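Local coordinates for protein sorting nexin GRD19 (Saccharomyces cerevisiae, PDB 1OCS) that binds phosphatidylinositol 3-phosphate through its PX domain and serves in the machinery that retrieves late Golgi membrane proteins from the prevacuolar compartment, at residues 57-62 / 77-82. Residues are numbered along the deposited sequence; the frame is centred on the assembly and turned at random.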
loop_
_atom_site.group_PDB
_atom_site.type_symbol
_atom_site.label_atom_id
_atom_site.label_comp_id
_atom_site.label_asym_id
_atom_site.label_seq_id
_atom_site.Cartn_x
_atom_site.Cartn_y
_atom_site.Cartn_z
ATOM N N PHE A 57 13.980 -3.800 10.458
ATOM C CA PHE A 57 13.135 -3.757 9.271
ATOM C C PHE A 57 12.589 -2.353 9.064
ATOM O O PHE A 57 12.641 -1.516 9.969
ATOM C CB PHE A 57 11.966 -4.743 9.426
ATOM C CG PHE A 57 10.858 -4.247 10.332
ATOM C CD1 PHE A 57 9.717 -3.648 9.798
ATOM C CD2 PHE A 57 10.956 -4.374 11.716
ATOM C CE1 PHE A 57 8.691 -3.186 10.628
ATOM C CE2 PHE A 57 9.940 -3.914 12.554
ATOM C CZ PHE A 57 8.803 -3.320 12.011
ATOM N N THR A 58 12.077 -2.081 7.869
ATOM C CA THR A 58 11.496 -0.772 7.624
ATOM C C THR A 58 10.090 -0.895 7.063
ATOM O O THR A 58 9.766 -1.837 6.330
ATOM C CB THR A 58 12.371 0.115 6.677
ATOM O OG1 THR A 58 11.669 0.371 5.462
ATOM C CG2 THR A 58 13.696 -0.537 6.376
ATOM N N ASP A 59 9.226 0.024 7.468
ATOM C CA ASP A 59 7.872 0.018 6.950
ATOM C C ASP A 59 7.502 1.443 6.587
ATOM O O ASP A 59 8.227 2.388 6.921
ATOM C CB ASP A 59 6.886 -0.611 7.947
ATOM C CG ASP A 59 6.848 0.097 9.285
ATOM O OD1 ASP A 59 6.147 -0.423 10.176
ATOM O OD2 ASP A 59 7.500 1.152 9.450
ATOM N N TYR A 60 6.394 1.592 5.877
ATOM C CA TYR A 60 5.952 2.892 5.410
ATOM C C TYR A 60 4.533 3.175 5.852
ATOM O O TYR A 60 3.717 2.264 5.978
ATOM C CB TYR A 60 6.020 2.931 3.880
ATOM C CG TYR A 60 7.352 2.469 3.331
ATOM C CD1 TYR A 60 7.716 1.121 3.370
ATOM C CD2 TYR A 60 8.274 3.387 2.829
ATOM C CE1 TYR A 60 8.967 0.697 2.929
ATOM C CE2 TYR A 60 9.528 2.973 2.383
ATOM C CZ TYR A 60 9.868 1.630 2.440
ATOM O OH TYR A 60 11.117 1.225 2.037
ATOM N N GLU A 61 4.240 4.445 6.085
ATOM C CA GLU A 61 2.902 4.822 6.493
ATOM C C GLU A 61 2.030 5.138 5.281
ATOM O O GLU A 61 2.462 5.802 4.336
ATOM C CB GLU A 61 2.940 6.046 7.413
ATOM C CG GLU A 61 1.560 6.554 7.798
ATOM C CD GLU A 61 1.618 7.785 8.683
ATOM O OE1 GLU A 61 2.147 7.683 9.804
ATOM O OE2 GLU A 61 1.136 8.851 8.255
ATOM N N ILE A 62 0.808 4.623 5.304
ATOM C CA ILE A 62 -0.145 4.901 4.249
ATOM C C ILE A 62 -1.240 5.727 4.918
ATOM O O ILE A 62 -1.814 5.312 5.927
ATOM C CB ILE A 62 -0.789 3.623 3.673
ATOM C CG1 ILE A 62 0.281 2.712 3.059
ATOM C CG2 ILE A 62 -1.809 4.006 2.597
ATOM C CD1 ILE A 62 -0.286 1.453 2.423
ATOM N N LYS A 77 -4.938 5.307 8.729
ATOM C CA LYS A 77 -3.507 5.515 8.847
ATOM C C LYS A 77 -2.936 4.183 9.303
ATOM O O LYS A 77 -3.209 3.729 10.414
ATOM C CB LYS A 77 -3.207 6.611 9.876
ATOM C CG LYS A 77 -1.994 7.461 9.527
ATOM C CD LYS A 77 -1.777 8.598 10.524
ATOM C CE LYS A 77 -1.299 8.075 11.870
ATOM N NZ LYS A 77 -0.963 9.188 12.810
ATOM N N VAL A 78 -2.169 3.544 8.428
ATOM C CA VAL A 78 -1.578 2.253 8.737
ATOM C C VAL A 78 -0.131 2.202 8.266
ATOM O O VAL A 78 0.302 3.041 7.476
ATOM C CB VAL A 78 -2.351 1.112 8.037
ATOM C CG1 VAL A 78 -3.805 1.102 8.491
ATOM C CG2 VAL A 78 -2.267 1.288 6.514
ATOM N N ARG A 79 0.619 1.221 8.756
ATOM C CA ARG A 79 2.003 1.059 8.336
ATOM C C ARG A 79 2.110 -0.254 7.575
ATOM O O ARG A 79 1.439 -1.222 7.914
ATOM C CB ARG A 79 2.945 1.068 9.539
ATOM C CG ARG A 79 3.047 2.436 10.171
ATOM C CD ARG A 79 4.364 2.645 10.908
ATOM N NE ARG A 79 4.753 4.045 10.795
ATOM C CZ ARG A 79 5.672 4.509 9.956
ATOM N NH1 ARG A 79 6.329 3.687 9.149
ATOM N NH2 ARG A 79 5.909 5.810 9.897
ATOM N N ARG A 80 2.940 -0.270 6.538
ATOM C CA ARG A 80 3.114 -1.455 5.709
ATOM C C ARG A 80 4.568 -1.647 5.291
ATOM O O ARG A 80 5.242 -0.687 4.901
ATOM C CB ARG A 80 2.264 -1.335 4.435
ATOM C CG ARG A 80 0.766 -1.254 4.668
ATOM C CD ARG A 80 0.206 -2.588 5.132
ATOM N NE ARG A 80 -1.253 -2.557 5.246
ATOM C CZ ARG A 80 -1.923 -2.518 6.395
ATOM N NH1 ARG A 80 -1.274 -2.499 7.559
ATOM N NH2 ARG A 80 -3.251 -2.515 6.381
ATOM N N ARG A 81 5.036 -2.890 5.376
ATOM C CA ARG A 81 6.394 -3.237 4.963
ATOM C C ARG A 81 6.326 -3.389 3.453
ATOM O O ARG A 81 5.246 -3.579 2.892
ATOM C CB ARG A 81 6.821 -4.593 5.531
ATOM C CG ARG A 81 6.938 -4.702 7.045
ATOM C CD ARG A 81 7.058 -6.183 7.407
ATOM N NE ARG A 81 7.442 -6.443 8.792
ATOM C CZ ARG A 81 8.651 -6.852 9.176
ATOM N NH1 ARG A 81 8.901 -7.067 10.463
ATOM N NH2 ARG A 81 9.614 -7.047 8.279
ATOM N N TYR A 82 7.473 -3.322 2.791
ATOM C CA TYR A 82 7.494 -3.501 1.351
ATOM C C TYR A 82 6.907 -4.876 1.036
ATOM O O TYR A 82 6.215 -5.054 0.037
ATOM C CB TYR A 82 8.925 -3.412 0.827
ATOM C CG TYR A 82 9.013 -3.530 -0.672
ATOM C CD1 TYR A 82 9.258 -4.760 -1.283
ATOM C CD2 TYR A 82 8.826 -2.410 -1.482
ATOM C CE1 TYR A 82 9.317 -4.869 -2.672
ATOM C CE2 TYR A 82 8.881 -2.511 -2.865
ATOM C CZ TYR A 82 9.126 -3.740 -3.452
ATOM O OH TYR A 82 9.172 -3.826 -4.822
HETATM O O HOH W 1 10.099 -2.972 3.977
HETATM O O HOH W 2 2.507 5.642 11.411
HETATM O O HOH W 3 1.438 9.667 11.651
#
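The second and third strands of the PX-domain sheet pair here as an antiparallel hairpin, whose third strand delivers R81, a residue that binds phosphatidylinositol 3-phosphate, at the N-cap of helix 82-89. Y60 and R80 form a hydrogen-bonded pair through two backbone bonds, and I62 with V78 another, I62 N reaching V78 O at 2.7 Å. Past the D59/R81 pair a water bridges T58 O to Y82 N. There the guanidinium of R81 lies flat over one face of the F57 ring, planes 10° apart and CZ 3.9 Å from the ring centroid, a cation-pi stack. The R81 chain runs extended from CG to NE, which carries the charged group out to that ring. On the same face of the sheet, D59 and R79 meet almost at right angles: D59 OD2 forms a salt bridge with R79 NH1 at 2.8 Å, although the N-H is poorly aimed (127°) and the bond weak. D59 OD2 is also hydrogen-bonded to H46 NE2. E61, extended with CG anti to N, reaches R79 NE and K77 NZ through two waters that share OE1, while its CD packs on K77 CG at 3.7 Å. On the opposite face I62 CD1 touches R80 CG at 3.7 Å; the R80 guanidinium is held by carbonyls of R79, F154, A157 and E158. Strand 36-46 flanks 57-62 on its other edge, R79 NH2 bonding N42 O, while Y60 packs on helix 121-139 beside R127, another residue of the lipid-binding site, and I62 and R80 lie on F85 of helix 82-89.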